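Side-chain contact in F1 capsule-anchoring protein (Yersinia pestis, PDB 2XET), which is the outer-membrane usher Caf1A, whose C-terminal domain takes part in assembling and probably secreting the F1 capsular antigen: residues Val53-Gly56 and Asn60-Cys63. Sequence-based numbering, arbitrary orientation.
Sequences VKWG and NQSC
The indole of W55 lies flat against the backbone of Q61 and S62. Q61 O sits over the centre of the ring system, 3.3 Å from W55 CD2. S62 N lies above the same face, nearer the rim. Q61 CA approaches W55 NE1 to 3.3 Å. C63 SG comes from another direction: it lies at the edge, in the ring plane, 3.7 Å from W55 CZ3. This is a Cys sulfur-aromatic contact. A chi1 of 52° tucks W55 CG in over its own main chain and lays the indole over the Q61-S62 peptide.

Q61 O also accepts a nearly straight hydrogen bond from W55 N (3.0 Å, 172°) and a weak one from G56 N. The Q61 side chain starts over the pyrrole side of the same face, with CB above W55 NE1, and runs outward beyond the rim. Its amide plane is 55° from the indole, and OE1 reaches 3.4 Å from G56 CA. OE1 is hydrogen-bonded to D58 N in the connecting loop.

The contact closes the beta hairpin of strands 48-54 and 62-68, in a domain of the transthyretin clan. V53 and C63 form the antiparallel hydrogen-bonded pair, with V53 N to C63 O and C63 N to V53 O both 2.9 Å. K54 and S62 form the next, non-hydrogen-bonded pair, on the other face of the sheet.

On the buried face, V53 CB packs 3.9 Å from C63 SG. The disulfide to C85 ties this sulfur to strand 79-87. Further out, W55 touches P17, R10 and L87, and S62 OG is hydrogen-bonded to N88 ND2.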
loop_
_atom_site.group_PDB
_atom_site.type_symbol
_atom_site.label_atom_id
_atom_site.label_comp_id
_atom_site.label_asym_id
_atom_site.label_seq_id
_atom_site.Cartn_x
_atom_site.Cartn_y
_atom_site.Cartn_z
ATOM N N VAL A 53 6.428 1.370 0.181
ATOM C CA VAL A 53 5.968 2.094 1.347
ATOM C C VAL A 53 7.243 2.509 2.078
ATOM O O VAL A 53 8.086 1.657 2.383
ATOM C CB VAL A 53 5.028 1.215 2.193
ATOM C CG1 VAL A 53 4.506 1.984 3.391
ATOM C CG2 VAL A 53 3.864 0.706 1.315
ATOM N N LYS A 54 7.415 3.810 2.316
ATOM C CA LYS A 54 8.726 4.321 2.736
ATOM C C LYS A 54 8.622 5.341 3.879
ATOM O O LYS A 54 7.755 6.220 3.829
ATOM C CB LYS A 54 9.455 4.933 1.531
ATOM C CG LYS A 54 10.944 5.266 1.764
ATOM C CD LYS A 54 11.589 5.776 0.481
ATOM C CE LYS A 54 13.043 6.186 0.707
ATOM N NZ LYS A 54 13.602 6.746 -0.565
ATOM N N TRP A 55 9.474 5.187 4.900
ATOM C CA TRP A 55 9.551 6.146 6.021
ATOM C C TRP A 55 10.991 6.576 6.338
ATOM O O TRP A 55 11.232 7.284 7.312
ATOM C CB TRP A 55 8.878 5.582 7.292
ATOM C CG TRP A 55 9.385 4.225 7.657
ATOM C CD1 TRP A 55 10.377 3.930 8.554
ATOM C CD2 TRP A 55 8.922 2.964 7.137
ATOM N NE1 TRP A 55 10.590 2.577 8.595
ATOM C CE2 TRP A 55 9.695 1.952 7.764
ATOM C CE3 TRP A 55 7.934 2.586 6.211
ATOM C CZ2 TRP A 55 9.533 0.583 7.463
ATOM C CZ3 TRP A 55 7.751 1.217 5.936
ATOM C CH2 TRP A 55 8.562 0.238 6.553
ATOM N N GLY A 56 11.936 6.154 5.505
ATOM C CA GLY A 56 13.331 6.598 5.629
ATOM C C GLY A 56 14.205 6.086 4.505
ATOM O O GLY A 56 13.765 5.327 3.641
ATOM N N ASN A 60 15.822 -1.349 6.086
ATOM C CA ASN A 60 14.685 -1.654 6.962
ATOM C C ASN A 60 13.761 -0.458 7.193
ATOM O O ASN A 60 12.931 -0.489 8.105
ATOM C CB ASN A 60 15.145 -2.267 8.292
ATOM C CG ASN A 60 14.264 -3.429 8.735
ATOM O OD1 ASN A 60 13.839 -4.258 7.916
ATOM N ND2 ASN A 60 13.996 -3.504 10.035
ATOM N N GLN A 61 13.875 0.562 6.344
ATOM C CA GLN A 61 12.992 1.745 6.448
ATOM C C GLN A 61 12.037 1.891 5.272
ATOM O O GLN A 61 11.480 2.958 5.031
ATOM C CB GLN A 61 13.779 3.031 6.718
ATOM C CG GLN A 61 14.557 2.979 8.017
ATOM C CD GLN A 61 15.386 4.224 8.286
ATOM O OE1 GLN A 61 15.786 4.937 7.367
ATOM N NE2 GLN A 61 15.663 4.474 9.558
ATOM N N SER A 62 11.868 0.794 4.541
ATOM C CA SER A 62 10.831 0.724 3.518
ATOM C C SER A 62 10.409 -0.732 3.379
ATOM O O SER A 62 11.094 -1.649 3.840
ATOM C CB SER A 62 11.353 1.257 2.178
ATOM O OG SER A 62 12.274 0.346 1.596
ATOM N N CYS A 63 9.279 -0.933 2.721
ATOM C CA CYS A 63 8.768 -2.287 2.477
ATOM C C CYS A 63 7.980 -2.320 1.170
ATOM O O CYS A 63 7.557 -1.263 0.665
ATOM C CB CYS A 63 7.957 -2.799 3.666
ATOM S SG CYS A 63 6.565 -1.747 4.159
#